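Local coordinates for N-acetylmuramoyl-L-alanine amidase domain-containing protein SAOUHSC_02979 (Staphylococcus aureus, PDB 5T1Q) that probably acts as a secreted cell-wall amidase, the chain here being its C-terminal part with a glucosaminidase-family region followed by a CHAP domain, at residues Ser57-Ala68 and Ile86-Arg97. Numbering follows the deposited sequence.
Sequences SKDTRQFVKSIA and IAQAILESDSGR
Helix 58-78 packs against helix 82-93 in the helical part of the chain that includes the glucosaminidase-family region, and Phe63 of the first packs under the turn that follows the second. The two short segments run at 132° to each other, their axes 10.6 Å apart at closest approach. Phe63 has CG anti to its backbone N (chi1 175°), which carries the ring across to the turn Asp94 to Arg97. One ring face lies against the Ser95-Gly96 peptide, with Phe63 CD1 3.6 Å from Gly96 N. Ser95 CA makes a CH-pi contact over the ring. Ala89 CB meets the ring edge at CE2, 3.8 Å away, and also touches Ile67 CD1. Ile90 CG1 touches Phe63 CD2, while its CD1 reaches Val64 CG2 at 3.7 Å and Thr60 CG2. Helix 195-205 adds Ile202 against Ile90.

Thr60 OG1 and Ser95 OG lie 2.4 Å apart, too short for the bond geometry to be relied on. Ser93 OG takes the N-H of Gly96 at 3.0 Å, an ST motif, and donates to Ala89 O. Arg97 holds Asp94 side-on: NE donates to Asp94 O, and NH2 to Asp94 OD1 at 2.8 Å. Its NH1 forms a salt bridge to Asp59 OD2 at 3.4 Å, with a weak hydrogen bond and nearly perpendicular carboxylate and guanidinium planes. Such packing is that of two consecutive helices crossing at a wide angle, with a type I' turn after the second closed over an aromatic ring of the first.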
loop_
_atom_site.group_PDB
_atom_site.type_symbol
_atom_site.label_atom_id
_atom_site.label_comp_id
_atom_site.label_asym_id
_atom_site.label_seq_id
_atom_site.Cartn_x
_atom_site.Cartn_y
_atom_site.Cartn_z
ATOM N N SER A 57 -4.360 -1.377 -12.093
ATOM C CA SER A 57 -5.546 -2.144 -11.683
ATOM C C SER A 57 -6.851 -1.604 -12.268
ATOM O O SER A 57 -7.010 -0.390 -12.428
ATOM C CB SER A 57 -5.627 -2.107 -10.143
ATOM O OG SER A 57 -6.803 -2.709 -9.644
ATOM N N LYS A 58 -7.788 -2.501 -12.582
ATOM C CA LYS A 58 -9.095 -2.062 -13.089
ATOM C C LYS A 58 -9.951 -1.531 -11.922
ATOM O O LYS A 58 -10.817 -0.691 -12.130
ATOM C CB LYS A 58 -9.838 -3.157 -13.874
ATOM C CG LYS A 58 -11.002 -2.578 -14.686
ATOM C CD LYS A 58 -11.745 -3.590 -15.556
ATOM C CE LYS A 58 -12.639 -4.520 -14.746
ATOM N NZ LYS A 58 -13.433 -5.425 -15.631
ATOM N N ASP A 59 -9.718 -2.032 -10.707
ATOM C CA ASP A 59 -10.430 -1.520 -9.526
ATOM C C ASP A 59 -10.132 -0.035 -9.330
ATOM O O ASP A 59 -11.037 0.741 -9.050
ATOM C CB ASP A 59 -10.055 -2.294 -8.256
ATOM C CG ASP A 59 -10.672 -3.690 -8.204
ATOM O OD1 ASP A 59 -11.738 -3.913 -8.823
ATOM O OD2 ASP A 59 -10.100 -4.561 -7.512
ATOM N N THR A 60 -8.870 0.346 -9.506
ATOM C CA THR A 60 -8.452 1.745 -9.354
ATOM C C THR A 60 -9.143 2.637 -10.386
ATOM O O THR A 60 -9.616 3.721 -10.050
ATOM C CB THR A 60 -6.906 1.910 -9.419
ATOM O OG1 THR A 60 -6.282 1.127 -8.385
ATOM C CG2 THR A 60 -6.503 3.362 -9.245
ATOM N N ARG A 61 -9.205 2.170 -11.633
ATOM C CA ARG A 61 -9.877 2.917 -12.714
ATOM C C ARG A 61 -11.352 3.158 -12.371
ATOM O O ARG A 61 -11.842 4.275 -12.492
ATOM C CB ARG A 61 -9.781 2.149 -14.030
ATOM C CG ARG A 61 -8.399 2.128 -14.681
ATOM C CD ARG A 61 -8.294 0.946 -15.638
ATOM N NE ARG A 61 -7.380 1.156 -16.758
ATOM C CZ ARG A 61 -6.049 1.111 -16.705
ATOM N NH1 ARG A 61 -5.350 1.295 -17.825
ATOM N NH2 ARG A 61 -5.407 0.900 -15.554
ATOM N N GLN A 62 -12.049 2.111 -11.939
ATOM C CA GLN A 62 -13.458 2.239 -11.563
ATOM C C GLN A 62 -13.636 3.097 -10.289
ATOM O O GLN A 62 -14.602 3.842 -10.175
ATOM C CB GLN A 62 -14.103 0.861 -11.397
ATOM C CG GLN A 62 -14.126 0.035 -12.680
ATOM C CD GLN A 62 -14.942 0.684 -13.795
ATOM O OE1 GLN A 62 -16.043 1.206 -13.569
ATOM N NE2 GLN A 62 -14.411 0.639 -15.010
ATOM N N PHE A 63 -12.698 3.000 -9.351
ATOM C CA PHE A 63 -12.759 3.814 -8.134
ATOM C C PHE A 63 -12.608 5.301 -8.486
ATOM O O PHE A 63 -13.284 6.151 -7.914
ATOM C CB PHE A 63 -11.683 3.368 -7.142
ATOM C CG PHE A 63 -11.591 4.224 -5.922
ATOM C CD1 PHE A 63 -12.510 4.080 -4.885
ATOM C CD2 PHE A 63 -10.576 5.170 -5.794
ATOM C CE1 PHE A 63 -12.417 4.868 -3.742
ATOM C CE2 PHE A 63 -10.480 5.959 -4.653
ATOM C CZ PHE A 63 -11.403 5.809 -3.630
ATOM N N VAL A 64 -11.721 5.605 -9.428
ATOM C CA VAL A 64 -11.540 6.974 -9.886
ATOM C C VAL A 64 -12.860 7.507 -10.460
ATOM O O VAL A 64 -13.251 8.633 -10.157
ATOM C CB VAL A 64 -10.404 7.085 -10.933
ATOM C CG1 VAL A 64 -10.418 8.441 -11.624
ATOM C CG2 VAL A 64 -9.050 6.854 -10.277
ATOM N N LYS A 65 -13.550 6.692 -11.264
ATOM C CA LYS A 65 -14.830 7.113 -11.857
ATOM C C LYS A 65 -15.931 7.295 -10.818
ATOM O O LYS A 65 -16.812 8.119 -11.002
ATOM C CB LYS A 65 -15.315 6.119 -12.908
ATOM C CG LYS A 65 -14.451 6.018 -14.151
ATOM C CD LYS A 65 -15.052 4.978 -15.091
ATOM C CE LYS A 65 -14.216 4.745 -16.332
ATOM N NZ LYS A 65 -14.854 3.727 -17.226
ATOM N N SER A 66 -15.877 6.528 -9.733
ATOM C CA SER A 66 -16.886 6.630 -8.674
ATOM C C SER A 66 -16.814 7.952 -7.903
ATOM O O SER A 66 -17.788 8.320 -7.254
ATOM C CB SER A 66 -16.756 5.485 -7.663
ATOM O OG SER A 66 -15.610 5.655 -6.837
ATOM N N ILE A 67 -15.671 8.650 -7.958
ATOM C CA ILE A 67 -15.501 9.918 -7.220
ATOM C C ILE A 67 -14.901 11.093 -8.002
ATOM O O ILE A 67 -14.771 12.182 -7.442
ATOM C CB ILE A 67 -14.636 9.716 -5.948
ATOM C CG1 ILE A 67 -13.192 9.338 -6.310
ATOM C CG2 ILE A 67 -15.271 8.679 -5.034
ATOM C CD1 ILE A 67 -12.271 9.250 -5.121
ATOM N N ALA A 68 -14.550 10.899 -9.276
ATOM C CA ALA A 68 -13.938 11.988 -10.064
ATOM C C ALA A 68 -14.846 13.219 -10.185
ATOM O O ALA A 68 -14.357 14.353 -10.159
ATOM C CB ALA A 68 -13.533 11.501 -11.451
ATOM N N ILE A 86 -7.905 12.933 -5.195
ATOM C CA ILE A 86 -8.205 11.619 -5.750
ATOM C C ILE A 86 -7.048 10.644 -5.469
ATOM O O ILE A 86 -7.279 9.471 -5.171
ATOM C CB ILE A 86 -8.498 11.688 -7.264
ATOM C CG1 ILE A 86 -9.775 12.492 -7.514
ATOM C CG2 ILE A 86 -8.668 10.284 -7.829
ATOM C CD1 ILE A 86 -10.027 12.823 -8.967
ATOM N N ALA A 87 -5.820 11.144 -5.573
ATOM C CA ALA A 87 -4.644 10.341 -5.324
ATOM C C ALA A 87 -4.592 9.898 -3.872
ATOM O O ALA A 87 -4.260 8.741 -3.595
ATOM C CB ALA A 87 -3.392 11.114 -5.688
ATOM N N GLN A 88 -4.904 10.816 -2.949
ATOM C CA GLN A 88 -4.933 10.475 -1.531
ATOM C C GLN A 88 -6.024 9.442 -1.255
ATOM O O GLN A 88 -5.802 8.514 -0.472
ATOM C CB GLN A 88 -5.102 11.713 -0.636
ATOM C CG GLN A 88 -3.822 12.506 -0.455
ATOM C CD GLN A 88 -3.902 13.527 0.673
ATOM O OE1 GLN A 88 -4.321 14.666 0.474
ATOM N NE2 GLN A 88 -3.410 13.143 1.841
ATOM N N ALA A 89 -7.180 9.586 -1.909
ATOM C CA ALA A 89 -8.256 8.609 -1.768
ATOM C C ALA A 89 -7.769 7.238 -2.234
ATOM O O ALA A 89 -7.948 6.239 -1.528
ATOM C CB ALA A 89 -9.502 9.026 -2.545
ATOM N N ILE A 90 -7.153 7.196 -3.416
ATOM C CA ILE A 90 -6.598 5.948 -3.965
ATOM C C ILE A 90 -5.579 5.303 -3.011
ATOM O O ILE A 90 -5.656 4.111 -2.724
ATOM C CB ILE A 90 -5.921 6.189 -5.341
ATOM C CG1 ILE A 90 -6.976 6.463 -6.416
ATOM C CG2 ILE A 90 -5.075 4.986 -5.762
ATOM C CD1 ILE A 90 -6.405 7.010 -7.711
ATOM N N LEU A 91 -4.631 6.104 -2.531
ATOM C CA LEU A 91 -3.552 5.616 -1.662
ATOM C C LEU A 91 -4.042 5.099 -0.311
ATOM O O LEU A 91 -3.755 3.952 0.069
ATOM C CB LEU A 91 -2.508 6.719 -1.472
ATOM C CG LEU A 91 -1.206 6.414 -0.719
ATOM C CD1 LEU A 91 -0.204 7.526 -0.973
ATOM C CD2 LEU A 91 -1.408 6.222 0.779
ATOM N N GLU A 92 -4.814 5.936 0.379
ATOM C CA GLU A 92 -5.315 5.642 1.720
ATOM C C GLU A 92 -6.378 4.551 1.795
ATOM O O GLU A 92 -6.501 3.905 2.826
ATOM C CB GLU A 92 -5.864 6.931 2.370
ATOM C CG GLU A 92 -4.835 8.049 2.535
ATOM C CD GLU A 92 -3.787 7.786 3.603
ATOM O OE1 GLU A 92 -4.018 6.961 4.527
ATOM O OE2 GLU A 92 -2.717 8.442 3.544
ATOM N N SER A 93 -7.169 4.371 0.738
ATOM C CA SER A 93 -8.230 3.338 0.721
ATOM C C SER A 93 -7.897 2.117 -0.135
ATOM O O SER A 93 -8.717 1.195 -0.234
ATOM C CB SER A 93 -9.508 3.932 0.149
ATOM O OG SER A 93 -9.374 4.166 -1.240
ATOM N N ASP A 94 -6.722 2.126 -0.769
ATOM C CA ASP A 94 -6.299 1.070 -1.713
ATOM C C ASP A 94 -7.343 0.927 -2.822
ATOM O O ASP A 94 -7.875 -0.150 -3.063
ATOM C CB ASP A 94 -6.036 -0.285 -1.038
ATOM C CG ASP A 94 -5.509 -1.344 -2.032
ATOM O OD1 ASP A 94 -4.888 -0.963 -3.054
ATOM O OD2 ASP A 94 -5.748 -2.553 -1.816
ATOM N N SER A 95 -7.633 2.044 -3.470
ATOM C CA SER A 95 -8.612 2.106 -4.553
ATOM C C SER A 95 -9.984 1.579 -4.142
ATOM O O SER A 95 -10.636 0.873 -4.898
ATOM C CB SER A 95 -8.076 1.358 -5.764
ATOM O OG SER A 95 -6.783 1.858 -6.105
ATOM N N GLY A 96 -10.390 1.925 -2.926
ATOM C CA GLY A 96 -11.700 1.560 -2.393
ATOM C C GLY A 96 -11.834 0.193 -1.754
ATOM O O GLY A 96 -12.886 -0.117 -1.211
ATOM N N ARG A 97 -10.762 -0.602 -1.768
ATOM C CA ARG A 97 -10.808 -1.983 -1.250
ATOM C C ARG A 97 -10.647 -2.146 0.264
ATOM O O ARG A 97 -11.050 -3.159 0.807
ATOM C CB ARG A 97 -9.783 -2.844 -2.000
ATOM C CG ARG A 97 -10.140 -2.954 -3.477
ATOM C CD ARG A 97 -9.117 -3.677 -4.343
ATOM N NE ARG A 97 -7.836 -2.982 -4.399
ATOM C CZ ARG A 97 -6.862 -3.235 -5.273
ATOM N NH1 ARG A 97 -7.024 -4.132 -6.244
ATOM N NH2 ARG A 97 -5.719 -2.545 -5.211
#